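CAS6A (Thermus thermophilus, PDB 4C97) probably acts as a Cas6-type endoribonuclease, cutting CRISPR precursor RNA as part of the cell's antiviral defence. Local coordinates at residues 53-56 against 57-60; 66-69 against 70-73; 26-29 against 30-34; 107-110 against 111-114. The protein carries 1 engineered substitution. All blocks are in the same frame, centred on the assembly; numbering follows the deposited sequence.

The four contacts run in series, in the chain order 3, 1, 2, 4, and together they sample the first, ferredoxin-like half of a Cas6 protein. Contact 3 lies on helix 22-36, contact 1 closes the hairpin of strands 48-55 and 58-65, contact 2 opens helix 68-79, and contact 4 ends strand 91-109. Contacts 1 and 4 belong to the same antiparallel sheet but stand with centres about 28 Å apart. Contacts 2 and 3, about 15 Å apart between centres, touch where L70 packs on L33. Contacts 2 and 4, about 14 Å apart between centres, meet at L66 and Y110, so contact 2 joins both helices to the end of strand 91-109, while contact 1 stands apart.

Contact 1 of 4, residues 53-56 against 57-60; sequences GGRE and GAAW
The indole of W60 lies over the backbone of G53, with G53 CA 3.9 Å from the centroid of the six-membered ring of W60 and only 24° off its normal, a CH-pi contact. G53 N also sits above that face, 3.5 Å from the mean plane of the W60 ring. The ring folds back this way because CG of W60 stands between its own backbone N and carbonyl carbon (chi1 52°), and the bare glycine lets it settle flat. The W60 ring is also stacked with W104 and meets H102 edge to face. The strands run antiparallel here, and G53 and W60 form a hydrogen-bonded pair: G53 N donates to W60 O at 3.0 Å, and W60 N returns the bond to G53 O at 2.9 Å. This is the turn end of a beta hairpin at the edge of the ferredoxin-like sheet, with a type II beta turn from R55 to A58. G57 takes the positive-phi position of that turn, and A58 N closes it on R55 O at 2.9 Å, coming from above the carbonyl plane; the return bond from R55 N to A58 O is weak. Over the turn the R55 guanidinium lays one face on the methyl of A58, which lies 3.5 Å from its plane. E56 instead points away, its OE2 accepting a hydrogen bond from G18 N in the loop alongside.

Contact 2 of 4, residues 66-69 against 70-73; sequences LVEG and LYAR
G69 O is gripped twice by one residue: R73 N reaches it at 2.9 Å as the regular helical bond, and NH1 of the same R73 reaches G69 O at 3.1 Å. The two donors come from opposite faces of the carbonyl plane. The arginine manages this because its chain runs extended from CG to NE and then turns at chi4 (64°), which swings NH1 back so that the oxygen lies almost in the guanidinium plane. Only the NH1 bond bears on the head of R73, and it arrives from above the carbonyl plane, away from a lone pair. Two residues earlier, V67 O takes Y71 N at 3.1 Å, in the carbonyl plane, and a weak bond from L70 N. V67 is thus the N-cap of helix 68-79, the second helix of the ferredoxin-like domain, which starts directly after strand 58-65; its side chain has no polar atom to cap with, and instead V67 CG2 rests on L70 CB at 3.7 Å. L70 continues inward to L33 of helix 22-36. On the sheet side Y71 packs on V6 and A8. E68 bends at chi2 (77°), bringing E68 OE2 to within 3.6 Å of the methyl A72 CB and leaving the carboxylate plane 67° from the Y71 ring. The other oxygen, E68 OE1, bonds to the hydroxyl of S4. A72 N donates to E68 O at 2.8 Å.

Contact 3 of 4, residues 26-29 against 30-34; sequences RGFF and YGLLR. With SO4 (sulfate ion), chain C.
Beyond its CB, R26 runs alongside Y30 and points the same way. Its CG, anti to the backbone N (chi1 -164°), stands over one face of the Y30 ring, 3.9 Å from the ring centroid and 14° off the normal, a CH-pi contact between residues four apart, one helical turn. R26 CD comes next, 3.7 Å from Y30 OH, and there the chain bends at chi3. NE stays near the rim of the ring at Y30 CE2, and the guanidinium ends up almost parallel to the tyrosine plane without lying squarely on it. At the tip, R26 NH1 donates to O1 of the sulfate at 3.1 Å and R26 NH2 to its O3 at 2.9 Å, both nearly straight, with the sulfur in the guanidinium plane. NH1 has a second partner in S232 OG, while K230 NZ also holds the sulfate, so cationic groups from two parts of the chain meet round one anion.

Behind Y30 the core side of the helix begins. Y30 CD1 touches F29 CD2 at 3.6 Å, while Y30 CE1 lies at the edge of the F29 ring, in its plane, and F29 CZ meets L33 CD1 at 3.8 Å as that ring turns inward to F48 and L50. F28 instead turns a face to L32 CG, with F28 CE2 and L32 CD1 3.8 Å apart. The sulfate probably came from the crystallisation liquor. Its position, between the first helix of a ferredoxin-like domain and the glycine-rich loop typical of Cas6 proteins, is consistent with a site for an RNA phosphate.

Contact 4 of 4, residues 107-110 against 111-114; sequences VSTY and PRLF
T109 is the N-cap where strand 91-109 passes into a short, weakly bonded helical turn, and it meets R112 three residues on. T109 OG1 stands between its backbone N and carbonyl carbon (chi1 64°), and from there accepts a weak capping bond from R112 N at 3.4 Å. The same R112 N also leans on T109 O, again weakly, and L113 N makes a third weak bond to that carbonyl. The firmer link is L113 N to Y110 O at 2.9 Å, although the donor sits well above the carbonyl plane. P111 sits in the first turn, where its missing N-H forgoes no helical bond; its CD lies 3.6 Å from Y110 CB.

Two sides of the turn are distinct. On the outer one S108 OG nears R112 CB at 3.4 Å, and the arginine runs extended past T109 OG1, which is 3.4 Å from R112 CG. On the inner one Y110 and L113 lie side by side and point the same way, Y110 CD2 touching L113 CD1 at 3.5 Å, and both pack against L155 and F221. Y110 OH goes further, to a hydrogen bond with L66 O, just ahead of helix 68-79. F114 brings its ring edge to Y110 O, with F114 CD2 3.5 Å away, and meets W214 edge to face. Bonds between residues three apart and a capping threonine mark a short strand-to-helix turn, here leading out of the last long strand of the ferredoxin-like domain toward the second sheet of the Cas6 fold.

Contact 1 of 4, residues 53-56 against 57-60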
ATOM      1  N   GLY A  53      -4.940   5.005 -10.113  1.00 14.17           N
ATOM      2  CA  GLY A  53      -4.537   6.381 -10.248  1.00 16.87           C
ATOM      3  C   GLY A  53      -4.401   6.803 -11.683  1.00 18.56           C
ATOM      4  O   GLY A  53      -4.901   6.139 -12.603  1.00 17.90           O
ATOM      5  N   GLY A  54      -3.713   7.927 -11.853  1.00 18.78           N
ATOM      6  CA  GLY A  54      -3.503   8.523 -13.150  1.00 17.65           C
ATOM      7  C   GLY A  54      -4.509   9.618 -13.420  1.00 29.06           C
ATOM      8  O   GLY A  54      -4.916  10.345 -12.524  1.00 31.16           O
ATOM      9  N   ARG A  55      -4.909   9.716 -14.675  1.00 28.10           N
ATOM     10  CA  ARG A  55      -5.748  10.804 -15.150  1.00 29.84           C
ATOM     11  C   ARG A  55      -6.610  10.252 -16.269  1.00 33.22           C
ATOM     12  O   ARG A  55      -6.358   9.150 -16.768  1.00 32.78           O
ATOM     13  CB  ARG A  55      -4.869  11.930 -15.695  1.00 36.18           C
ATOM     14  CG  ARG A  55      -3.899  11.456 -16.776  1.00 51.42           C
ATOM     15  CD  ARG A  55      -3.039  12.578 -17.333  1.00 59.11           C
ATOM     16  NE  ARG A  55      -2.483  12.218 -18.638  1.00 69.15           N
ATOM     17  CZ  ARG A  55      -1.220  11.853 -18.868  1.00 73.44           C
ATOM     18  NH1 ARG A  55      -0.325  11.801 -17.883  1.00 73.51           N
ATOM     19  NH2 ARG A  55      -0.845  11.544 -20.104  1.00 69.67           N
ATOM     20  N   GLU A  56      -7.618  11.018 -16.665  1.00 36.40           N
ATOM     21  CA  GLU A  56      -8.415  10.677 -17.829  1.00 35.94           C
ATOM     22  C   GLU A  56      -7.481  10.441 -19.006  1.00 35.65           C
ATOM     23  O   GLU A  56      -6.667  11.298 -19.338  1.00 32.67           O
ATOM     24  CB  GLU A  56      -9.382  11.814 -18.152  1.00 41.81           C
ATOM     25  CG  GLU A  56     -10.358  11.495 -19.270  1.00 39.95           C
ATOM     26  CD  GLU A  56     -11.413  10.494 -18.860  1.00 34.38           C
ATOM     27  OE1 GLU A  56     -11.776  10.459 -17.666  1.00 46.18           O
ATOM     28  OE2 GLU A  56     -11.869   9.731 -19.738  1.00 49.53           O
ATOM     29  N   GLY A  57      -7.583   9.265 -19.617  1.00 34.45           N
ATOM     30  CA  GLY A  57      -6.806   8.938 -20.797  1.00 29.29           C
ATOM     31  C   GLY A  57      -5.475   8.282 -20.493  1.00 35.76           C
ATOM     32  O   GLY A  57      -4.783   7.835 -21.407  1.00 40.54           O
ATOM     33  N   ALA A  58      -5.115   8.228 -19.212  1.00 29.45           N
ATOM     34  CA  ALA A  58      -3.874   7.590 -18.776  1.00 30.99           C
ATOM     35  C   ALA A  58      -4.074   7.047 -17.370  1.00 24.95           C
ATOM     36  O   ALA A  58      -3.316   7.358 -16.434  1.00 25.00           O
ATOM     37  CB  ALA A  58      -2.715   8.575 -18.820  1.00 32.66           C
ATOM     38  N   ALA A  59      -5.111   6.231 -17.238  1.00 24.89           N
ATOM     39  CA  ALA A  59      -5.503   5.654 -15.962  1.00 25.73           C
ATOM     40  C   ALA A  59      -4.823   4.317 -15.763  1.00 16.64           C
ATOM     41  O   ALA A  59      -4.411   3.654 -16.721  1.00 18.03           O
ATOM     42  CB  ALA A  59      -7.021   5.489 -15.898  1.00 25.55           C
ATOM     43  N   TRP A  60      -4.680   3.932 -14.508  1.00 17.29           N
ATOM     44  CA  TRP A  60      -4.156   2.618 -14.216  1.00 14.44           C
ATOM     45  C   TRP A  60      -4.755   2.066 -12.938  1.00 13.14           C
ATOM     46  O   TRP A  60      -5.296   2.802 -12.106  1.00 12.78           O
ATOM     47  CB  TRP A  60      -2.632   2.659 -14.106  1.00 15.64           C
ATOM     48  CG  TRP A  60      -2.128   3.728 -13.152  1.00 14.43           C
ATOM     49  CD1 TRP A  60      -1.764   5.000 -13.480  1.00 18.30           C
ATOM     50  CD2 TRP A  60      -1.922   3.600 -11.743  1.00 13.34           C
ATOM     51  NE1 TRP A  60      -1.364   5.683 -12.351  1.00 17.90           N
ATOM     52  CE2 TRP A  60      -1.457   4.845 -11.270  1.00 15.94           C
ATOM     53  CE3 TRP A  60      -2.106   2.568 -10.817  1.00 12.22           C
ATOM     54  CZ2 TRP A  60      -1.162   5.070  -9.934  1.00 15.13           C
ATOM     55  CZ3 TRP A  60      -1.827   2.797  -9.488  1.00 14.47           C
ATOM     56  CH2 TRP A  60      -1.361   4.041  -9.060  1.00 13.46           C
TER

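Contact 2 of 4, residues 66-69 against 70-73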
ATOM      1  N   LEU A  66       0.886  -9.921  -1.334  1.00 13.96           N
ATOM      2  CA  LEU A  66       1.806  -9.872  -0.190  1.00 14.73           C
ATOM      3  C   LEU A  66       2.333 -11.232   0.259  1.00 17.12           C
ATOM      4  O   LEU A  66       3.173 -11.318   1.170  1.00 15.87           O
ATOM      5  CB  LEU A  66       1.133  -9.154   0.996  1.00 13.53           C
ATOM      6  CG  LEU A  66       0.590  -7.769   0.666  1.00 13.26           C
ATOM      7  CD1 LEU A  66      -0.051  -7.187   1.905  1.00 13.95           C
ATOM      8  CD2 LEU A  66       1.661  -6.820   0.122  1.00 14.49           C
ATOM      9  N   VAL A  67       1.878 -12.305  -0.391  1.00 16.04           N
ATOM     10  CA  VAL A  67       2.351 -13.645  -0.063  1.00 17.71           C
ATOM     11  C   VAL A  67       2.570 -14.399  -1.374  1.00 18.33           C
ATOM     12  O   VAL A  67       1.866 -14.149  -2.348  1.00 21.41           O
ATOM     13  CB  VAL A  67       1.367 -14.415   0.851  1.00 31.92           C
ATOM     14  CG1 VAL A  67       1.181 -13.679   2.176  1.00 29.79           C
ATOM     15  CG2 VAL A  67       0.029 -14.588   0.173  1.00 30.33           C
ATOM     16  N   GLU A  68       3.579 -15.265  -1.384  1.00 28.99           N
ATOM     17  CA  GLU A  68       4.034 -15.955  -2.605  1.00 29.70           C
ATOM     18  C   GLU A  68       2.968 -16.754  -3.296  1.00 32.49           C
ATOM     19  O   GLU A  68       2.859 -16.702  -4.509  1.00 33.38           O
ATOM     20  CB  GLU A  68       5.215 -16.896  -2.303  1.00 37.27           C
ATOM     21  CG  GLU A  68       5.346 -18.138  -3.248  1.00 54.41           C
ATOM     22  CD  GLU A  68       5.947 -17.817  -4.627  1.00 59.23           C
ATOM     23  OE1 GLU A  68       6.685 -16.815  -4.749  1.00 60.88           O
ATOM     24  OE2 GLU A  68       5.695 -18.578  -5.588  1.00 51.93           O
ATOM     25  N   GLY A  69       2.237 -17.561  -2.543  1.00 30.73           N
ATOM     26  CA  GLY A  69       1.245 -18.429  -3.149  1.00 36.70           C
ATOM     27  C   GLY A  69       0.250 -17.645  -3.978  1.00 39.42           C
ATOM     28  O   GLY A  69      -0.118 -18.033  -5.106  1.00 32.92           O
ATOM     29  N   LEU A  70      -0.170 -16.513  -3.421  1.00 38.93           N
ATOM     30  CA  LEU A  70      -1.153 -15.681  -4.073  1.00 27.17           C
ATOM     31  C   LEU A  70      -0.544 -15.071  -5.324  1.00 28.51           C
ATOM     32  O   LEU A  70      -1.182 -15.027  -6.365  1.00 29.94           O
ATOM     33  CB  LEU A  70      -1.665 -14.607  -3.113  1.00 25.94           C
ATOM     34  CG  LEU A  70      -2.904 -13.831  -3.527  1.00 34.29           C
ATOM     35  CD1 LEU A  70      -4.058 -14.789  -3.842  1.00 32.13           C
ATOM     36  CD2 LEU A  70      -3.313 -12.846  -2.452  1.00 32.92           C
ATOM     37  N   TYR A  71       0.693 -14.611  -5.209  1.00 26.69           N
ATOM     38  CA  TYR A  71       1.467 -14.135  -6.348  1.00 28.41           C
ATOM     39  C   TYR A  71       1.519 -15.195  -7.469  1.00 27.83           C
ATOM     40  O   TYR A  71       1.201 -14.925  -8.630  1.00 30.98           O
ATOM     41  CB  TYR A  71       2.885 -13.817  -5.882  1.00 30.35           C
ATOM     42  CG  TYR A  71       3.831 -13.414  -6.999  1.00 27.15           C
ATOM     43  CD1 TYR A  71       3.675 -12.213  -7.656  1.00 31.60           C
ATOM     44  CD2 TYR A  71       4.868 -14.237  -7.392  1.00 40.47           C
ATOM     45  CE1 TYR A  71       4.520 -11.843  -8.674  1.00 30.14           C
ATOM     46  CE2 TYR A  71       5.721 -13.864  -8.411  1.00 41.56           C
ATOM     47  CZ  TYR A  71       5.538 -12.645  -9.040  1.00 36.90           C
ATOM     48  OH  TYR A  71       6.362 -12.229 -10.068  1.00 47.03           O
ATOM     49  N   ALA A  72       1.909 -16.400  -7.084  1.00 29.16           N
ATOM     50  CA  ALA A  72       2.092 -17.519  -8.007  1.00 30.87           C
ATOM     51  C   ALA A  72       0.794 -17.807  -8.721  1.00 30.70           C
ATOM     52  O   ALA A  72       0.780 -18.075  -9.918  1.00 35.58           O
ATOM     53  CB  ALA A  72       2.550 -18.752  -7.256  1.00 34.23           C
ATOM     54  N   ARG A  73      -0.303 -17.776  -7.980  1.00 30.20           N
ATOM     55  CA  ARG A  73      -1.588 -18.045  -8.603  1.00 34.29           C
ATOM     56  C   ARG A  73      -2.169 -16.895  -9.415  1.00 34.14           C
ATOM     57  O   ARG A  73      -2.768 -17.132 -10.470  1.00 31.74           O
ATOM     58  CB  ARG A  73      -2.582 -18.473  -7.555  1.00 35.39           C
ATOM     59  CG  ARG A  73      -2.290 -19.825  -7.016  1.00 47.72           C
ATOM     60  CD  ARG A  73      -3.161 -20.107  -5.818  1.00 54.70           C
ATOM     61  NE  ARG A  73      -2.911 -21.434  -5.268  1.00 66.12           N
ATOM     62  CZ  ARG A  73      -1.757 -21.831  -4.736  1.00 71.75           C
ATOM     63  NH1 ARG A  73      -0.713 -21.011  -4.667  1.00 69.48           N
ATOM     64  NH2 ARG A  73      -1.646 -23.069  -4.272  1.00 73.26           N
TER

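Contact 3 of 4, residues 26-29 against 30-34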
ATOM      1  N   ARG A  26     -12.230  -3.718  -6.674  1.00 13.88           N
ATOM      2  CA  ARG A  26     -12.226  -4.811  -5.714  1.00 12.84           C
ATOM      3  C   ARG A  26     -13.086  -5.983  -6.186  1.00 14.06           C
ATOM      4  O   ARG A  26     -12.715  -7.140  -5.992  1.00 14.85           O
ATOM      5  CB  ARG A  26     -12.656  -4.356  -4.317  1.00 13.71           C
ATOM      6  CG  ARG A  26     -12.288  -5.385  -3.256  1.00 13.51           C
ATOM      7  CD  ARG A  26     -12.566  -4.885  -1.878  1.00 13.52           C
ATOM      8  NE  ARG A  26     -13.992  -4.788  -1.591  1.00 14.61           N
ATOM      9  CZ  ARG A  26     -14.472  -4.303  -0.455  1.00 16.23           C
ATOM     10  NH1 ARG A  26     -13.636  -3.879   0.493  1.00 18.30           N
ATOM     11  NH2 ARG A  26     -15.769  -4.247  -0.253  1.00 17.35           N
ATOM     12  N   GLY A  27     -14.244  -5.694  -6.782  1.00 14.78           N
ATOM     13  CA  GLY A  27     -15.121  -6.759  -7.274  1.00 16.21           C
ATOM     14  C   GLY A  27     -14.454  -7.602  -8.333  1.00 16.70           C
ATOM     15  O   GLY A  27     -14.575  -8.850  -8.370  1.00 20.05           O
ATOM     16  N   PHE A  28     -13.730  -6.917  -9.210  1.00 15.67           N
ATOM     17  CA  PHE A  28     -12.941  -7.614 -10.230  1.00 15.97           C
ATOM     18  C   PHE A  28     -11.889  -8.538  -9.603  1.00 15.78           C
ATOM     19  O   PHE A  28     -11.781  -9.754  -9.934  1.00 17.87           O
ATOM     20  CB  PHE A  28     -12.283  -6.564 -11.103  1.00 18.00           C
ATOM     21  CG  PHE A  28     -11.255  -7.112 -12.030  1.00 28.56           C
ATOM     22  CD1 PHE A  28     -11.635  -7.791 -13.174  1.00 44.41           C
ATOM     23  CD2 PHE A  28      -9.915  -6.932 -11.768  1.00 39.28           C
ATOM     24  CE1 PHE A  28     -10.686  -8.294 -14.031  1.00 48.14           C
ATOM     25  CE2 PHE A  28      -8.965  -7.437 -12.628  1.00 38.15           C
ATOM     26  CZ  PHE A  28      -9.356  -8.109 -13.753  1.00 38.20           C
ATOM     27  N   PHE A  29     -11.132  -7.960  -8.669  1.00 14.60           N
ATOM     28  CA  PHE A  29     -10.115  -8.724  -7.968  1.00 15.10           C
ATOM     29  C   PHE A  29     -10.718  -9.930  -7.236  1.00 16.48           C
ATOM     30  O   PHE A  29     -10.205 -11.056  -7.345  1.00 19.48           O
ATOM     31  CB  PHE A  29      -9.323  -7.827  -7.005  1.00 14.97           C
ATOM     32  CG  PHE A  29      -8.325  -8.574  -6.199  1.00 13.97           C
ATOM     33  CD1 PHE A  29      -7.150  -9.006  -6.779  1.00 19.56           C
ATOM     34  CD2 PHE A  29      -8.556  -8.857  -4.865  1.00 19.62           C
ATOM     35  CE1 PHE A  29      -6.224  -9.707  -6.053  1.00 20.14           C
ATOM     36  CE2 PHE A  29      -7.624  -9.564  -4.127  1.00 24.74           C
ATOM     37  CZ  PHE A  29      -6.456  -9.987  -4.723  1.00 20.22           C
ATOM     38  N   TYR A  30     -11.831  -9.732  -6.534  1.00 17.29           N
ATOM     39  CA  TYR A  30     -12.472 -10.834  -5.830  1.00 19.35           C
ATOM     40  C   TYR A  30     -12.999 -11.873  -6.812  1.00 26.18           C
ATOM     41  O   TYR A  30     -12.986 -13.060  -6.525  1.00 29.54           O
ATOM     42  CB  TYR A  30     -13.583 -10.321  -4.907  1.00 22.29           C
ATOM     43  CG  TYR A  30     -13.101  -9.700  -3.595  1.00 29.62           C
ATOM     44  CD1 TYR A  30     -11.760  -9.509  -3.325  1.00 56.18           C
ATOM     45  CD2 TYR A  30     -14.010  -9.299  -2.627  1.00 32.06           C
ATOM     46  CE1 TYR A  30     -11.340  -8.952  -2.127  1.00 63.70           C
ATOM     47  CE2 TYR A  30     -13.586  -8.734  -1.423  1.00 36.57           C
ATOM     48  CZ  TYR A  30     -12.258  -8.569  -1.182  1.00 50.72           C
ATOM     49  OH  TYR A  30     -11.867  -8.008   0.019  1.00 60.06           O
ATOM     50  N   GLY A  31     -13.441 -11.435  -7.982  1.00 25.31           N
ATOM     51  CA  GLY A  31     -13.803 -12.372  -9.035  1.00 26.18           C
ATOM     52  C   GLY A  31     -12.645 -13.268  -9.438  1.00 30.84           C
ATOM     53  O   GLY A  31     -12.812 -14.485  -9.593  1.00 34.96           O
ATOM     54  N   LEU A  32     -11.472 -12.680  -9.644  1.00 23.40           N
ATOM     55  CA  LEU A  32     -10.275 -13.515  -9.854  1.00 25.34           C
ATOM     56  C   LEU A  32      -9.939 -14.420  -8.652  1.00 26.34           C
ATOM     57  O   LEU A  32      -9.559 -15.586  -8.810  1.00 31.42           O
ATOM     58  CB  LEU A  32      -9.065 -12.645 -10.169  1.00 23.58           C
ATOM     59  CG  LEU A  32      -9.166 -11.829 -11.453  1.00 31.77           C
ATOM     60  CD1 LEU A  32      -7.937 -10.972 -11.595  1.00 33.81           C
ATOM     61  CD2 LEU A  32      -9.328 -12.733 -12.658  1.00 44.25           C
ATOM     62  N   LEU A  33     -10.073 -13.868  -7.454  1.00 30.37           N
ATOM     63  CA  LEU A  33      -9.814 -14.605  -6.217  1.00 39.60           C
ATOM     64  C   LEU A  33     -10.712 -15.837  -6.025  1.00 49.08           C
ATOM     65  O   LEU A  33     -10.212 -16.947  -5.823  1.00 48.95           O
ATOM     66  CB  LEU A  33     -10.009 -13.674  -5.033  1.00 48.42           C
ATOM     67  CG  LEU A  33      -9.046 -13.854  -3.873  1.00 55.55           C
ATOM     68  CD1 LEU A  33      -7.633 -13.526  -4.318  1.00 51.49           C
ATOM     69  CD2 LEU A  33      -9.480 -12.959  -2.730  1.00 55.84           C
ATOM     70  N   ARG A  34     -12.030 -15.627  -6.082  1.00 50.13           N
ATOM     71  CA  ARG A  34     -13.035 -16.670  -5.853  1.00 51.91           C
ATOM     72  C   ARG A  34     -12.706 -17.866  -6.740  1.00 55.67           C
ATOM     73  O   ARG A  34     -12.954 -19.023  -6.397  1.00 62.02           O
ATOM     74  CB  ARG A  34     -14.452 -16.151  -6.190  1.00 48.60           C
ATOM     75  CG  ARG A  34     -15.008 -15.001  -5.307  1.00 54.35           C
ATOM     76  CD  ARG A  34     -16.289 -14.369  -5.935  1.00 54.10           C
ATOM     77  NE  ARG A  34     -16.338 -12.898  -5.868  1.00 53.09           N
ATOM     78  CZ  ARG A  34     -16.774 -12.097  -6.848  1.00 57.58           C
ATOM     79  NH1 ARG A  34     -17.217 -12.600  -7.993  1.00 51.13           N
ATOM     80  NH2 ARG A  34     -16.762 -10.769  -6.685  1.00 61.35           N
TER
HETATM   81  S   SO4 C1240     -15.704  -3.360   3.422  1.00 26.89           S
HETATM   82  O1  SO4 C1240     -14.822  -2.362   2.867  1.00 28.62           O
HETATM   83  O2  SO4 C1240     -16.256  -2.807   4.651  1.00 36.80           O
HETATM   84  O3  SO4 C1240     -16.743  -3.659   2.451  1.00 24.75           O
HETATM   85  O4  SO4 C1240     -14.982  -4.595   3.696  1.00 40.14           O

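Contact 4 of 4, residues 107-110 against 111-114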
ATOM      1  N   VAL A 107       8.430  -5.674  -7.877  1.00 15.65           N
ATOM      2  CA  VAL A 107       8.453  -7.003  -7.299  1.00 15.56           C
ATOM      3  C   VAL A 107       9.714  -7.074  -6.467  1.00 17.28           C
ATOM      4  O   VAL A 107      10.772  -6.611  -6.907  1.00 21.63           O
ATOM      5  CB  VAL A 107       8.495  -8.109  -8.353  1.00 20.89           C
ATOM      6  CG1 VAL A 107       8.398  -9.464  -7.683  1.00 20.75           C
ATOM      7  CG2 VAL A 107       7.389  -7.939  -9.345  1.00 20.92           C
ATOM      8  N   SER A 108       9.599  -7.632  -5.270  1.00 14.88           N
ATOM      9  CA  SER A 108      10.729  -7.726  -4.358  1.00 14.92           C
ATOM     10  C   SER A 108      10.576  -8.938  -3.455  1.00 12.76           C
ATOM     11  O   SER A 108       9.728  -9.824  -3.697  1.00 13.93           O
ATOM     12  CB  SER A 108      10.869  -6.448  -3.526  1.00 21.40           C
ATOM     13  OG  SER A 108      12.161  -6.382  -2.936  1.00 20.20           O
ATOM     14  N   THR A 109      11.389  -8.984  -2.403  1.00 13.20           N
ATOM     15  CA  THR A 109      11.304 -10.071  -1.446  1.00 12.38           C
ATOM     16  C   THR A 109      11.348  -9.479  -0.055  1.00 12.38           C
ATOM     17  O   THR A 109      11.850  -8.356   0.154  1.00 12.29           O
ATOM     18  CB  THR A 109      12.469 -11.067  -1.572  1.00 14.97           C
ATOM     19  OG1 THR A 109      13.676 -10.391  -1.246  1.00 12.52           O
ATOM     20  CG2 THR A 109      12.559 -11.667  -2.977  1.00 14.36           C
ATOM     21  N   TYR A 110      10.849 -10.230   0.921  1.00 12.97           N
ATOM     22  CA  TYR A 110      10.827  -9.704   2.280  1.00 14.61           C
ATOM     23  C   TYR A 110      12.225  -9.405   2.812  1.00 12.88           C
ATOM     24  O   TYR A 110      12.427  -8.351   3.411  1.00 11.92           O
ATOM     25  CB  TYR A 110      10.017 -10.582   3.243  1.00 11.66           C
ATOM     26  CG  TYR A 110       8.522 -10.340   3.084  1.00 14.69           C
ATOM     27  CD1 TYR A 110       7.750 -11.059   2.166  1.00 14.12           C
ATOM     28  CD2 TYR A 110       7.902  -9.378   3.834  1.00 14.10           C
ATOM     29  CE1 TYR A 110       6.395 -10.816   2.029  1.00 14.05           C
ATOM     30  CE2 TYR A 110       6.541  -9.121   3.697  1.00 13.61           C
ATOM     31  CZ  TYR A 110       5.808  -9.832   2.790  1.00 13.37           C
ATOM     32  OH  TYR A 110       4.472  -9.551   2.666  1.00 14.05           O
ATOM     33  N   PRO A 111      13.221 -10.270   2.530  1.00 13.22           N
ATOM     34  CA  PRO A 111      14.544  -9.874   3.017  1.00 12.38           C
ATOM     35  C   PRO A 111      14.999  -8.525   2.460  1.00 11.14           C
ATOM     36  O   PRO A 111      15.656  -7.734   3.161  1.00 13.50           O
ATOM     37  CB  PRO A 111      15.444 -11.019   2.543  1.00 13.31           C
ATOM     38  CG  PRO A 111      14.513 -12.200   2.531  1.00 12.51           C
ATOM     39  CD  PRO A 111      13.226 -11.656   2.018  1.00 12.17           C
ATOM     40  N   ARG A 112      14.611  -8.230   1.230  1.00 11.03           N
ATOM     41  CA  ARG A 112      15.026  -6.979   0.620  1.00 10.78           C
ATOM     42  C   ARG A 112      14.349  -5.779   1.269  1.00 12.93           C
ATOM     43  O   ARG A 112      14.851  -4.665   1.151  1.00 12.69           O
ATOM     44  CB  ARG A 112      14.792  -6.993  -0.890  1.00 11.68           C
ATOM     45  CG  ARG A 112      15.883  -7.774  -1.606  1.00 11.74           C
ATOM     46  CD  ARG A 112      15.610  -7.959  -3.084  1.00 11.70           C
ATOM     47  NE  ARG A 112      16.799  -8.546  -3.683  1.00 12.57           N
ATOM     48  CZ  ARG A 112      17.853  -7.855  -4.094  1.00 19.48           C
ATOM     49  NH1 ARG A 112      17.841  -6.527  -4.035  1.00 15.36           N
ATOM     50  NH2 ARG A 112      18.912  -8.503  -4.570  1.00 17.18           N
ATOM     51  N   LEU A 113      13.251  -6.003   1.986  1.00 12.32           N
ATOM     52  CA  LEU A 113      12.622  -4.868   2.648  1.00  9.95           C
ATOM     53  C   LEU A 113      13.535  -4.378   3.747  1.00 12.58           C
ATOM     54  O   LEU A 113      13.408  -3.227   4.173  1.00 11.56           O
ATOM     55  CB  LEU A 113      11.284  -5.238   3.254  1.00 12.44           C
ATOM     56  CG  LEU A 113      10.204  -5.656   2.267  1.00 14.15           C
ATOM     57  CD1 LEU A 113       8.993  -6.112   3.038  1.00 15.50           C
ATOM     58  CD2 LEU A 113       9.846  -4.544   1.272  1.00 14.97           C
ATOM     59  N   PHE A 114      14.459  -5.235   4.187  1.00 10.19           N
ATOM     60  CA  PHE A 114      15.327  -4.911   5.295  1.00 11.43           C
ATOM     61  C   PHE A 114      16.726  -4.511   4.823  1.00 14.24           C
ATOM     62  O   PHE A 114      17.666  -4.561   5.592  1.00 15.91           O
ATOM     63  CB  PHE A 114      15.413  -6.106   6.243  1.00 13.49           C
ATOM     64  CG  PHE A 114      14.182  -6.308   7.074  1.00 16.97           C
ATOM     65  CD1 PHE A 114      14.042  -5.677   8.308  1.00 18.18           C
ATOM     66  CD2 PHE A 114      13.155  -7.116   6.630  1.00 18.98           C
ATOM     67  CE1 PHE A 114      12.895  -5.878   9.060  1.00 16.08           C
ATOM     68  CE2 PHE A 114      12.015  -7.305   7.392  1.00 23.11           C
ATOM     69  CZ  PHE A 114      11.898  -6.679   8.604  1.00 16.11           C
TER